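Local structure of Uly1 (Catenovulum maritimum, 7DRQ) at residues A[38-41]-A[42-46]. The protein is an ulvan lyase of polysaccharide lyase family 24 that probably cleaves the algal polysaccharide ulvan on a calcium-containing beta-propeller scaffold. Sequence-based numbering, arbitrary orientation.
Sequences YNYA and YGNAI
Tyr40 lays its phenol ring against Asn44 where the chain bends back through residues 41-43, and CB of Asn44 sits over the centre of one ring face in a CH-pi contact, 3.7 Å from the centroid and 13° off the normal. With CG of Tyr40 between its backbone N and carbonyl carbon (chi1 59°), the ring turns toward residues 42-44; the two side chains run side by side in the same direction, ring and amide planes 62° apart. The turn closes snugly along one flank of the ring: the carbonyl oxygen of Tyr42 lies in the ring plane at the CD2-CE2 edge, 3.4 Å from CD2, while Gly43 O approaches the same CD2 obliquely at 3.3 Å. Ala41 and Tyr42 pack more simply, Ala41 CB resting 3.7 Å from Tyr42 CD2 and the carbonyl oxygen of Ala41 lying over one face of the Tyr42 ring.

Toward the ends of Tyr40 and Asn44 the direct contact gives way to solvent. A single water bridges them, 2.7 Å from Tyr40 OH, and accepts a hydrogen bond from Asn44 ND2. Replacing Tyr40 by alanine is likely to strip Asn44 CB of its aromatic platform and the water of its phenol partner, freeing the amide to turn.

Outside the turn, Lys21 NZ hydrogen-bonds to Ala41 O, and His108 meets Tyr42 edge-to-face. The bend follows the short strand 39-40, which pairs in parallel with strand 104-105, and begins the loop leading to strand 53-56, which opens an antiparallel four-stranded sheet consistent with a beta-propeller blade.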
loop_
_atom_site.group_PDB
_atom_site.type_symbol
_atom_site.label_atom_id
_atom_site.label_comp_id
_atom_site.label_asym_id
_atom_site.label_seq_id
_atom_site.Cartn_x
_atom_site.Cartn_y
_atom_site.Cartn_z
ATOM N N TYR A 38 7.763 21.077 9.248
ATOM C CA TYR A 38 6.788 20.412 8.367
ATOM C C TYR A 38 5.860 19.562 9.217
ATOM O O TYR A 38 6.155 18.410 9.541
ATOM C CB TYR A 38 7.507 19.591 7.308
ATOM C CG TYR A 38 6.716 19.359 6.029
ATOM C CD1 TYR A 38 5.327 19.421 6.015
ATOM C CD2 TYR A 38 7.371 19.066 4.840
ATOM C CE1 TYR A 38 4.604 19.194 4.831
ATOM C CE2 TYR A 38 6.677 18.852 3.671
ATOM C CZ TYR A 38 5.298 18.913 3.666
ATOM O OH TYR A 38 4.639 18.695 2.483
ATOM N N ASN A 39 4.719 20.130 9.591
ATOM C CA ASN A 39 3.741 19.406 10.388
ATOM C C ASN A 39 3.055 18.346 9.528
ATOM O O ASN A 39 3.307 18.221 8.324
ATOM C CB ASN A 39 2.744 20.392 10.995
ATOM C CG ASN A 39 3.434 21.435 11.841
ATOM O OD1 ASN A 39 4.298 21.107 12.655
ATOM N ND2 ASN A 39 3.078 22.696 11.642
ATOM N N TYR A 40 2.175 17.562 10.151
ATOM C CA TYR A 40 1.609 16.415 9.455
ATOM C C TYR A 40 0.296 16.003 10.111
ATOM O O TYR A 40 0.076 16.235 11.302
ATOM C CB TYR A 40 2.603 15.243 9.437
ATOM C CG TYR A 40 3.037 14.771 10.811
ATOM C CD1 TYR A 40 4.129 15.349 11.451
ATOM C CD2 TYR A 40 2.352 13.754 11.469
ATOM C CE1 TYR A 40 4.538 14.920 12.712
ATOM C CE2 TYR A 40 2.750 13.318 12.729
ATOM C CZ TYR A 40 3.842 13.907 13.344
ATOM O OH TYR A 40 4.240 13.482 14.595
ATOM N N ALA A 41 -0.568 15.382 9.316
ATOM C CA ALA A 41 -1.903 15.012 9.766
ATOM C C ALA A 41 -2.004 13.558 10.201
ATOM O O ALA A 41 -2.853 13.224 11.040
ATOM C CB ALA A 41 -2.923 15.281 8.654
ATOM N N TYR A 42 -1.147 12.688 9.675
ATOM C CA TYR A 42 -1.230 11.279 10.034
ATOM C C TYR A 42 0.129 10.777 10.492
ATOM O O TYR A 42 0.487 10.953 11.661
ATOM C CB TYR A 42 -1.794 10.491 8.853
ATOM C CG TYR A 42 -3.187 10.971 8.517
ATOM C CD1 TYR A 42 -4.271 10.587 9.288
ATOM C CD2 TYR A 42 -3.405 11.858 7.466
ATOM C CE1 TYR A 42 -5.544 11.046 9.007
ATOM C CE2 TYR A 42 -4.678 12.317 7.167
ATOM C CZ TYR A 42 -5.743 11.907 7.943
ATOM O OH TYR A 42 -7.012 12.361 7.653
ATOM N N GLY A 43 0.913 10.180 9.580
ATOM C CA GLY A 43 2.267 9.786 9.910
ATOM C C GLY A 43 3.265 10.867 9.547
ATOM O O GLY A 43 2.962 11.812 8.833
ATOM N N ASN A 44 4.482 10.740 10.072
ATOM C CA ASN A 44 5.498 11.739 9.771
ATOM C C ASN A 44 6.462 11.300 8.674
ATOM O O ASN A 44 7.331 12.085 8.292
ATOM C CB ASN A 44 6.270 12.127 11.048
ATOM C CG ASN A 44 7.002 10.966 11.690
ATOM O OD1 ASN A 44 7.146 9.894 11.105
ATOM N ND2 ASN A 44 7.498 11.187 12.912
ATOM N N ALA A 45 6.300 10.096 8.124
ATOM C CA ALA A 45 7.275 9.525 7.189
ATOM C C ALA A 45 6.555 9.085 5.917
ATOM O O ALA A 45 5.896 8.038 5.895
ATOM C CB ALA A 45 8.029 8.366 7.836
ATOM N N ILE A 46 6.676 9.895 4.859
ATOM C CA ILE A 46 6.077 9.577 3.564
ATOM C C ILE A 46 7.047 8.845 2.638
ATOM O O ILE A 46 6.645 8.414 1.547
ATOM C CB ILE A 46 5.556 10.878 2.912
ATOM C CG1 ILE A 46 4.487 10.582 1.852
ATOM C CG2 ILE A 46 6.720 11.723 2.362
ATOM C CD1 ILE A 46 3.622 11.789 1.495
HETATM O O HOH W 1 6.914 13.244 14.559
#